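Local coordinates for extracellular solute-binding protein, family 3 (Methylophaga aminisulfidivorans MP, PDB 5SV6) that is of unknown function but has a periplasmic binding protein-like architecture and, as MxaJ, is probably associated with the methanol dehydrogenase system, at residues Lys72-Ala75 with Asp76-Arg80; Thr96-Leu100 with Lys101-Asp105; Met108-Asp111 with Lys112-Arg116; Glu263-Lys266 with Glu267-Ala271. One frame throughout, in Å; residues are numbered along the deposited sequence.

Contact 1: Lys72-Ala75 with Asp76-Arg80; sequences KILA and DTMDR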
loop_
_atom_site.group_PDB
_atom_site.type_symbol
_atom_site.label_atom_id
_atom_site.label_comp_id
_atom_site.label_asym_id
_atom_site.label_seq_id
_atom_site.Cartn_x
_atom_site.Cartn_y
_atom_site.Cartn_z
ATOM N N LYS A 72 14.534 -4.586 9.740
ATOM C CA LYS A 72 15.354 -5.255 10.751
ATOM C C LYS A 72 15.813 -6.634 10.252
ATOM O O LYS A 72 16.999 -6.977 10.336
ATOM C CB LYS A 72 14.581 -5.304 12.081
ATOM C CG LYS A 72 15.123 -6.193 13.218
ATOM C CD LYS A 72 16.623 -6.158 13.393
ATOM C CE LYS A 72 17.196 -4.765 13.546
ATOM N NZ LYS A 72 18.389 -4.675 12.638
ATOM N N ILE A 73 14.882 -7.408 9.710
ATOM C CA ILE A 73 15.223 -8.680 9.088
ATOM C C ILE A 73 16.269 -8.498 7.983
ATOM O O ILE A 73 17.271 -9.218 7.941
ATOM C CB ILE A 73 13.969 -9.366 8.515
ATOM C CG1 ILE A 73 13.032 -9.772 9.658
ATOM C CG2 ILE A 73 14.349 -10.566 7.678
ATOM C CD1 ILE A 73 11.698 -10.315 9.191
ATOM N N LEU A 74 16.048 -7.531 7.098
ATOM C CA LEU A 74 16.980 -7.314 5.984
ATOM C C LEU A 74 18.386 -6.939 6.481
ATOM O O LEU A 74 19.394 -7.460 5.983
ATOM C CB LEU A 74 16.436 -6.243 5.027
ATOM C CG LEU A 74 17.286 -5.901 3.803
ATOM C CD1 LEU A 74 17.563 -7.145 2.922
ATOM C CD2 LEU A 74 16.610 -4.783 2.988
ATOM N N ALA A 75 18.460 -6.050 7.468
ATOM C CA ALA A 75 19.761 -5.630 7.997
ATOM C C ALA A 75 20.483 -6.775 8.730
ATOM O O ALA A 75 21.691 -6.973 8.545
ATOM C CB ALA A 75 19.621 -4.419 8.893
ATOM N N ASP A 76 19.741 -7.513 9.558
ATOM C CA ASP A 76 20.290 -8.667 10.280
ATOM C C ASP A 76 20.860 -9.690 9.303
ATOM O O ASP A 76 21.959 -10.210 9.494
ATOM C CB ASP A 76 19.213 -9.351 11.129
ATOM C CG ASP A 76 18.861 -8.571 12.395
ATOM O OD1 ASP A 76 19.551 -7.583 12.723
ATOM O OD2 ASP A 76 17.885 -8.962 13.072
ATOM N N THR A 77 20.096 -9.976 8.253
ATOM C CA THR A 77 20.488 -10.964 7.251
ATOM C C THR A 77 21.752 -10.560 6.498
ATOM O O THR A 77 22.550 -11.414 6.107
ATOM C CB THR A 77 19.336 -11.231 6.274
ATOM O OG1 THR A 77 18.173 -11.588 7.026
ATOM C CG2 THR A 77 19.684 -12.366 5.299
HETATM N N MSE A 78 21.949 -9.255 6.331
HETATM C CA MSE A 78 23.119 -8.728 5.650
HETATM C C MSE A 78 24.267 -8.472 6.613
HETATM O O MSE A 78 25.317 -7.974 6.207
HETATM C CB MSE A 78 22.766 -7.419 4.927
HETATM C CG MSE A 78 21.688 -7.578 3.880
HETATM SE SE MSE A 78 21.109 -5.858 3.164
HETATM C CE MSE A 78 22.687 -5.501 2.062
ATOM N N ASP A 79 24.059 -8.801 7.885
ATOM C CA ASP A 79 25.036 -8.500 8.935
ATOM C C ASP A 79 25.395 -7.016 9.013
ATOM O O ASP A 79 26.562 -6.647 9.184
ATOM C CB ASP A 79 26.294 -9.352 8.760
ATOM C CG ASP A 79 26.010 -10.834 8.917
ATOM O OD1 ASP A 79 25.338 -11.213 9.900
ATOM O OD2 ASP A 79 26.441 -11.619 8.049
ATOM N N ARG A 80 24.392 -6.158 8.902
ATOM C CA ARG A 80 24.632 -4.729 9.027
ATOM C C ARG A 80 23.861 -4.135 10.197
ATOM O O ARG A 80 22.829 -4.665 10.609
ATOM C CB ARG A 80 24.230 -4.012 7.741
ATOM C CG ARG A 80 25.070 -4.379 6.533
ATOM C CD ARG A 80 24.488 -3.717 5.312
ATOM N NE ARG A 80 25.278 -3.923 4.107
ATOM C CZ ARG A 80 25.742 -2.936 3.355
ATOM N NH1 ARG A 80 25.507 -1.674 3.695
ATOM N NH2 ARG A 80 26.439 -3.210 2.268
HETATM O O HOH W 1 21.299 -5.821 12.526
#
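The carboxylate of Asp76 is approached over one face by Lys72 and, close to its plane beside OD1, by a water. The CD atom of Lys72 lies 3.1 Å from Asp76 OD2 over that face, and the Lys72 carbonyl oxygen sits over the same face, 3.2 Å from Asp76 CG. The ammonium follows from this side too: Lys72 NZ forms a salt bridge with Asp76 OD1 at 3.1 Å, meeting the oxygen from 52° out of the carboxylate plane. CG of Lys72 stands anti to its backbone nitrogen (chi1 168°), and bends at the next three torsions curl the chain back over Asp76. The water accepts from Lys72 NZ and donates to both Asp76 OD1 and the carbonyl oxygen of Arg80, tying the salt bridge to the chain beyond the helix.

At the next residue, Ile73 O is gripped twice: Thr77 OG1 donates at 2.7 Å from above the carbonyl plane, while Thr77 N reaches the oxygen from the opposite face at 2.9 Å. On the inner side, Leu74 and selenomethionine Met78 point the same way, with Leu74 CD1 3.8 Å from Met78 SE, and both pack on Ala271 of helix 262-274.

Asp79, with positive phi, ends the helix in a Schellman motif; Arg80 N donates nearly straight to Ala75 O at 2.8 Å. Arg80 carries its guanidinium away to Thr46 O and Glu267. The last turn thus has its carbonyls satisfied by backbone and threonine donors, and the lysine ammonium and water would probably stabilise the negative charge of Asp76.

Contact 2: Thr96-Leu100 with Lys101-Asp105; sequences TEKLL and KNQCD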
loop_
_atom_site.group_PDB
_atom_site.type_symbol
_atom_site.label_atom_id
_atom_site.label_comp_id
_atom_site.label_asym_id
_atom_site.label_seq_id
_atom_site.Cartn_x
_atom_site.Cartn_y
_atom_site.Cartn_z
ATOM N N THR A 96 12.044 10.286 -3.957
ATOM C CA THR A 96 12.503 11.521 -4.584
ATOM C C THR A 96 13.199 12.492 -3.643
ATOM O O THR A 96 14.096 13.223 -4.064
ATOM C CB THR A 96 11.339 12.256 -5.268
ATOM O OG1 THR A 96 10.286 12.460 -4.318
ATOM C CG2 THR A 96 10.805 11.432 -6.413
ATOM N N GLU A 97 12.800 12.511 -2.376
ATOM C CA GLU A 97 13.360 13.491 -1.449
ATOM C C GLU A 97 14.471 12.940 -0.556
ATOM O O GLU A 97 15.224 13.695 0.045
ATOM C CB GLU A 97 12.247 14.142 -0.624
ATOM C CG GLU A 97 11.125 14.707 -1.497
ATOM C CD GLU A 97 10.423 15.895 -0.872
ATOM O OE1 GLU A 97 11.107 16.894 -0.565
ATOM O OE2 GLU A 97 9.188 15.835 -0.692
ATOM N N LYS A 98 14.581 11.620 -0.469
ATOM C CA LYS A 98 15.593 11.033 0.392
ATOM C C LYS A 98 16.583 10.159 -0.380
ATOM O O LYS A 98 17.780 10.482 -0.462
ATOM C CB LYS A 98 14.928 10.243 1.528
ATOM C CG LYS A 98 14.359 11.115 2.647
ATOM C CD LYS A 98 15.485 11.868 3.352
ATOM C CE LYS A 98 15.043 12.492 4.670
ATOM N NZ LYS A 98 14.170 13.672 4.449
ATOM N N LEU A 99 16.085 9.056 -0.934
ATOM C CA LEU A 99 16.943 8.094 -1.641
ATOM C C LEU A 99 17.711 8.741 -2.789
ATOM O O LEU A 99 18.934 8.648 -2.863
ATOM C CB LEU A 99 16.105 6.939 -2.187
ATOM C CG LEU A 99 16.836 5.836 -2.946
ATOM C CD1 LEU A 99 17.728 5.041 -2.007
ATOM C CD2 LEU A 99 15.841 4.941 -3.633
ATOM N N LEU A 100 16.992 9.397 -3.694
ATOM C CA LEU A 100 17.632 9.976 -4.878
ATOM C C LEU A 100 18.474 11.210 -4.563
ATOM O O LEU A 100 19.151 11.745 -5.444
ATOM C CB LEU A 100 16.587 10.306 -5.946
ATOM C CG LEU A 100 15.845 9.104 -6.535
ATOM C CD1 LEU A 100 14.781 9.545 -7.549
ATOM C CD2 LEU A 100 16.842 8.124 -7.161
ATOM N N LYS A 101 18.420 11.661 -3.311
ATOM C CA LYS A 101 19.216 12.799 -2.853
ATOM C C LYS A 101 20.316 12.351 -1.902
ATOM O O LYS A 101 20.920 13.170 -1.191
ATOM C CB LYS A 101 18.325 13.847 -2.177
ATOM C CG LYS A 101 17.379 14.536 -3.149
ATOM C CD LYS A 101 16.725 15.747 -2.498
ATOM C CE LYS A 101 16.007 16.619 -3.527
ATOM N NZ LYS A 101 14.721 16.035 -3.999
ATOM N N ASN A 102 20.563 11.042 -1.889
ATOM C CA ASN A 102 21.671 10.460 -1.135
ATOM C C ASN A 102 21.596 10.617 0.385
ATOM O O ASN A 102 22.624 10.617 1.058
ATOM C CB ASN A 102 23.017 10.986 -1.655
ATOM C CG ASN A 102 23.272 10.596 -3.094
ATOM O OD1 ASN A 102 23.680 9.468 -3.378
ATOM N ND2 ASN A 102 23.032 11.525 -4.013
ATOM N N GLN A 103 20.388 10.731 0.927
ATOM C CA GLN A 103 20.205 10.867 2.373
ATOM C C GLN A 103 20.125 9.504 3.043
ATOM O O GLN A 103 20.182 9.392 4.266
ATOM C CB GLN A 103 18.923 11.640 2.675
ATOM C CG GLN A 103 18.874 13.031 2.094
ATOM C CD GLN A 103 19.943 13.929 2.656
ATOM O OE1 GLN A 103 20.896 14.290 1.961
ATOM N NE2 GLN A 103 19.796 14.300 3.926
ATOM N N CYS A 104 19.972 8.477 2.222
ATOM C CA CYS A 104 19.850 7.097 2.669
ATOM C C CYS A 104 19.852 6.238 1.413
ATOM O O CYS A 104 19.819 6.765 0.294
ATOM C CB CYS A 104 18.589 6.866 3.514
ATOM S SG CYS A 104 17.127 7.796 3.012
ATOM N N ASP A 105 19.895 4.927 1.604
ATOM C CA ASP A 105 20.306 4.022 0.544
ATOM C C ASP A 105 19.259 3.010 0.141
ATOM O O ASP A 105 19.370 2.406 -0.909
ATOM C CB ASP A 105 21.575 3.290 0.972
ATOM C CG ASP A 105 22.709 4.246 1.261
ATOM O OD1 ASP A 105 22.733 5.342 0.650
ATOM O OD2 ASP A 105 23.554 3.914 2.110
#
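Lys101 folds its side chain back along the helix end it has just left, toward Thr96. Its CB lies 3.8 Å from Lys98 O, CG comes within 3.7 Å of Thr96 O, and CD passes 3.6 Å from Glu97 O. The chain stays extended as far as CE and bends only at chi4 (75°), which turns NZ onto Thr96 O for a 2.9 Å hydrogen bond, tilted from the carbonyl plane. Glu97 is a looser electrostatic neighbour, its OE2 being paired with Lys89.

The backbone closes with a Schellman motif, Asn102 taking the positive phi. Lys98 O receives Gln103 N at 3.0 Å and, from the opposite face of its plane, Lys101 N; Asn102 N donates to Leu99 O. Beside these bonds the bent Lys98 chain crosses Gln103, CD to CB 3.5 Å, while Lys98 CB touches Cys104 SG at 3.6 Å. That sulfur is joined to Cys50 of strand 47-52 by a disulfide, fixing the exit of the turn to the sheet. At the helix end, where carbonyl oxygens concentrate partial negative charge, the ammonium on Thr96 O would probably offset part of that charge.

Contact 3: Met108-Asp111 with Lys112-Arg116; sequences MGVD and KGDPR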
loop_
_atom_site.group_PDB
_atom_site.type_symbol
_atom_site.label_atom_id
_atom_site.label_comp_id
_atom_site.label_asym_id
_atom_site.label_seq_id
_atom_site.Cartn_x
_atom_site.Cartn_y
_atom_site.Cartn_z
HETATM N N MSE A 108 12.027 0.593 1.396
HETATM C CA MSE A 108 11.548 -0.771 1.666
HETATM C C MSE A 108 10.510 -1.333 0.690
HETATM O O MSE A 108 10.488 -2.535 0.445
HETATM C CB MSE A 108 11.029 -0.901 3.105
HETATM C CG MSE A 108 12.116 -0.766 4.173
HETATM SE SE MSE A 108 13.600 -2.036 3.939
HETATM C CE MSE A 108 12.636 -3.736 4.068
ATOM N N GLY A 109 9.645 -0.483 0.151
ATOM C CA GLY A 109 8.617 -0.959 -0.748
ATOM C C GLY A 109 8.247 -0.015 -1.882
ATOM O O GLY A 109 7.713 1.073 -1.650
ATOM N N VAL A 110 8.538 -0.435 -3.112
ATOM C CA VAL A 110 8.048 0.251 -4.307
ATOM C C VAL A 110 7.560 -0.821 -5.280
ATOM O O VAL A 110 7.861 -2.008 -5.096
ATOM C CB VAL A 110 9.134 1.125 -4.995
ATOM C CG1 VAL A 110 9.675 2.203 -4.039
ATOM C CG2 VAL A 110 10.260 0.260 -5.558
ATOM N N ASP A 111 6.800 -0.427 -6.301
ATOM C CA ASP A 111 6.415 -1.390 -7.334
ATOM C C ASP A 111 7.671 -1.913 -8.026
ATOM O O ASP A 111 8.599 -1.148 -8.291
ATOM C CB ASP A 111 5.520 -0.756 -8.401
ATOM C CG ASP A 111 4.137 -0.377 -7.886
ATOM O OD1 ASP A 111 3.764 -0.780 -6.764
ATOM O OD2 ASP A 111 3.413 0.328 -8.628
ATOM N N LYS A 112 7.706 -3.211 -8.311
ATOM C CA LYS A 112 8.792 -3.781 -9.107
ATOM C C LYS A 112 8.933 -3.002 -10.416
ATOM O O LYS A 112 7.941 -2.675 -11.046
ATOM C CB LYS A 112 8.498 -5.248 -9.420
ATOM C CG LYS A 112 9.517 -5.890 -10.359
ATOM C CD LYS A 112 10.934 -5.807 -9.786
ATOM C CE LYS A 112 11.971 -6.222 -10.824
ATOM N NZ LYS A 112 13.370 -6.178 -10.300
ATOM N N GLY A 113 10.159 -2.677 -10.811
ATOM C CA GLY A 113 10.368 -2.036 -12.097
ATOM C C GLY A 113 10.107 -0.536 -12.154
ATOM O O GLY A 113 10.123 0.042 -13.245
ATOM N N ASP A 114 9.827 0.076 -10.999
ATOM C CA ASP A 114 9.773 1.535 -10.857
ATOM C C ASP A 114 10.972 2.113 -11.616
ATOM O O ASP A 114 12.112 1.752 -11.335
ATOM C CB ASP A 114 9.858 1.892 -9.359
ATOM C CG ASP A 114 9.714 3.388 -9.071
ATOM O OD1 ASP A 114 10.288 4.222 -9.801
ATOM O OD2 ASP A 114 9.042 3.729 -8.068
ATOM N N PRO A 115 10.714 2.994 -12.597
ATOM C CA PRO A 115 11.748 3.500 -13.511
ATOM C C PRO A 115 12.795 4.382 -12.844
ATOM O O PRO A 115 13.870 4.590 -13.410
ATOM C CB PRO A 115 10.944 4.329 -14.526
ATOM C CG PRO A 115 9.538 3.793 -14.420
ATOM C CD PRO A 115 9.369 3.468 -12.971
ATOM N N ARG A 116 12.486 4.882 -11.659
ATOM C CA ARG A 116 13.299 5.893 -11.004
ATOM C C ARG A 116 14.506 5.318 -10.274
ATOM O O ARG A 116 15.416 6.054 -9.888
ATOM C CB ARG A 116 12.443 6.685 -10.017
ATOM C CG ARG A 116 11.280 7.448 -10.678
ATOM C CD ARG A 116 10.320 8.013 -9.632
ATOM N NE ARG A 116 9.804 6.966 -8.754
ATOM C CZ ARG A 116 9.222 7.191 -7.581
ATOM N NH1 ARG A 116 9.084 8.429 -7.138
ATOM N NH2 ARG A 116 8.789 6.178 -6.845
HETATM O O HOH W 2 6.664 2.435 -7.425
#
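Asp111 O accepts from Asp114 N at 3.2 Å to close a type II beta turn, whose positive-phi corner is held by Gly113 in a conformation where a beta carbon would collide with the carbonyl oxygen of Lys112.

Asp114 carries the side-chain interactions. Its CB is directed toward the end of strand 106-111, where Val110 CB lies 4.0 Å from Asp114 OD2 and the two side chains cross at about a right angle. With CG anti to the backbone nitrogen (chi1 -176°), the carboxylate lies beside the carbonyl carbon and within reach of the residues that follow. Asp114 OD1 then takes Arg116 N on its anti lone pair at 3.0 Å and Arg116 NE on its syn lone pair, also at 3.0 Å. OD2 of Asp114 receives Arg116 NH2 at 2.7 Å, again on the syn side. This side-on bidentate salt bridge lies within a few degrees of the guanidinium plane, so it fixes the rotation of both groups. A water donates to Asp114 OD2 and accepts from Asp111 N, linking the carboxylate back to the strand.

Asp111 and Lys112 direct their polar ends elsewhere, to Gln253 and to Ser120 O respectively, and the N-H of Gly113 is bonded to Thr119 OG1, which ties the corner to the next strand. The arrangement combines a type II turn with an Asx turn in which Asp114 OD1 accepts from the backbone two residues on, and it makes the link between strands 106-111 and 118-133.

Contact 4: Glu263-Lys266 with Glu267-Ala271; sequences ELLK and EINTA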
loop_
_atom_site.group_PDB
_atom_site.type_symbol
_atom_site.label_atom_id
_atom_site.label_comp_id
_atom_site.label_asym_id
_atom_site.label_seq_id
_atom_site.Cartn_x
_atom_site.Cartn_y
_atom_site.Cartn_z
ATOM N N GLU A 263 25.979 -3.010 -6.536
ATOM C CA GLU A 263 26.570 -3.994 -5.633
ATOM C C GLU A 263 25.670 -4.192 -4.415
ATOM O O GLU A 263 25.436 -5.319 -3.984
ATOM C CB GLU A 263 27.992 -3.599 -5.215
ATOM C CG GLU A 263 29.032 -3.800 -6.304
ATOM C CD GLU A 263 29.207 -5.260 -6.705
ATOM O OE1 GLU A 263 29.173 -6.140 -5.820
ATOM O OE2 GLU A 263 29.387 -5.523 -7.911
ATOM N N LEU A 264 25.170 -3.086 -3.875
ATOM C CA LEU A 264 24.188 -3.119 -2.799
ATOM C C LEU A 264 22.956 -3.932 -3.202
ATOM O O LEU A 264 22.464 -4.742 -2.425
ATOM C CB LEU A 264 23.767 -1.699 -2.423
ATOM C CG LEU A 264 22.681 -1.539 -1.355
ATOM C CD1 LEU A 264 23.159 -2.151 -0.051
ATOM C CD2 LEU A 264 22.345 -0.073 -1.155
ATOM N N LEU A 265 22.458 -3.697 -4.412
ATOM C CA LEU A 265 21.312 -4.440 -4.934
ATOM C C LEU A 265 21.543 -5.953 -4.937
ATOM O O LEU A 265 20.646 -6.731 -4.603
ATOM C CB LEU A 265 20.967 -3.972 -6.347
ATOM C CG LEU A 265 19.758 -4.640 -7.021
ATOM C CD1 LEU A 265 18.481 -4.274 -6.315
ATOM C CD2 LEU A 265 19.664 -4.270 -8.502
ATOM N N LYS A 266 22.741 -6.376 -5.333
ATOM C CA LYS A 266 23.064 -7.798 -5.313
ATOM C C LYS A 266 23.031 -8.377 -3.887
ATOM O O LYS A 266 22.517 -9.472 -3.678
ATOM C CB LYS A 266 24.408 -8.079 -6.024
ATOM C CG LYS A 266 24.335 -7.818 -7.528
ATOM C CD LYS A 266 25.562 -8.331 -8.287
ATOM C CE LYS A 266 26.847 -7.707 -7.769
ATOM N NZ LYS A 266 28.067 -8.192 -8.515
ATOM N N GLU A 267 23.563 -7.645 -2.911
ATOM C CA GLU A 267 23.536 -8.110 -1.522
ATOM C C GLU A 267 22.101 -8.197 -1.000
ATOM O O GLU A 267 21.744 -9.100 -0.242
ATOM C CB GLU A 267 24.357 -7.186 -0.613
ATOM C CG GLU A 267 25.864 -7.290 -0.803
ATOM C CD GLU A 267 26.646 -6.536 0.264
ATOM O OE1 GLU A 267 26.141 -6.378 1.403
ATOM O OE2 GLU A 267 27.775 -6.102 -0.041
ATOM N N ILE A 268 21.282 -7.238 -1.412
ATOM C CA ILE A 268 19.886 -7.229 -1.033
ATOM C C ILE A 268 19.145 -8.441 -1.597
ATOM O O ILE A 268 18.426 -9.119 -0.877
ATOM C CB ILE A 268 19.217 -5.895 -1.453
ATOM C CG1 ILE A 268 19.737 -4.776 -0.545
ATOM C CG2 ILE A 268 17.702 -6.017 -1.369
ATOM C CD1 ILE A 268 19.369 -3.366 -0.971
ATOM N N ASN A 269 19.340 -8.726 -2.876
ATOM C CA ASN A 269 18.690 -9.871 -3.488
ATOM C C ASN A 269 19.086 -11.181 -2.806
ATOM O O ASN A 269 18.261 -12.067 -2.605
ATOM C CB ASN A 269 18.996 -9.923 -4.987
ATOM C CG ASN A 269 18.116 -8.980 -5.787
ATOM O OD1 ASN A 269 17.047 -8.575 -5.316
ATOM N ND2 ASN A 269 18.552 -8.632 -6.998
ATOM N N THR A 270 20.355 -11.280 -2.441
ATOM C CA THR A 270 20.845 -12.463 -1.756
ATOM C C THR A 270 20.167 -12.586 -0.402
ATOM O O THR A 270 19.726 -13.667 -0.023
ATOM C CB THR A 270 22.377 -12.392 -1.596
ATOM O OG1 THR A 270 22.975 -12.540 -2.884
ATOM C CG2 THR A 270 22.910 -13.496 -0.672
ATOM N N ALA A 271 20.066 -11.468 0.317
ATOM C CA ALA A 271 19.486 -11.485 1.648
ATOM C C ALA A 271 17.993 -11.808 1.589
ATOM O O ALA A 271 17.490 -12.565 2.414
ATOM C CB ALA A 271 19.719 -10.158 2.359
#
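Glu263 starts the segment with its carbonyl oxygen accepting from Glu267 N at 3.2 Å, while its carboxylate reaches along the helix surface into a salt bridge with Lys266. The carboxylate of Glu267 stands near that of Glu263 without touching it, and its own partner is Arg80, in the loop after helix 66-77.

Leu264 comes next. Its carbonyl oxygen takes Ile268 N at 2.9 Å, and Ile268 CG1 also comes close to that oxygen, at 3.3 Å. The two side chains meet obliquely, Leu264 CG lying 3.8 Å from Ile268 CD1, and both touch the selenomethionine Met78.

Leu265 O accepts from Asn269 N at 2.9 Å, and the Asn269 amide nitrogen ND2 lies 4.2 Å from Leu265 CG. The amide is anchored at its other end, Asn269 OD1 accepting from the backbone nitrogen of Asp121. Lys266 closes the segment, its carbonyl oxygen accepting from Thr270 N at 3.1 Å. Its side chain bends at chi3 (-58°) to come back over this turn, and Lys266 NZ meets Glu263 OE2 at 3.0 Å, entering on the syn side but 32° out of the carboxylate plane.

Helix 262-274 is therefore amphipathic here: Glu263, Lys266 and Thr270 are on the exposed side, whereas Leu264 and Ile268 lie against Val257 of strand 247-257. Leu265 and Asn269 face strand 118-133 at Ala118 and Ser120, and Ala271 packs against Leu74 and Thr77 of helix 66-77.

Overall arrangement
Contacts 1 to 4 follow one another in series along the chain, each a local turn or helix segment around the mixed sheet. Contacts 1 and 4 are the nearest pair, their centres 11 Å apart; there the end of helix 66-77, through Thr77 on Ala271, and the loop after it, through Met78, meet helix 262-274. Contacts 2 and 3, 14 Å apart, flank strand 106-111 at its start and end and touch where Arg116 meets Thr96 and Leu100. Leu74 packs on Met108, joining contacts 1 and 3, and Leu264 touches Asp105, joining 4 and 2. The late helix 262-274 is thereby packed against the early part of the binding-protein-like fold.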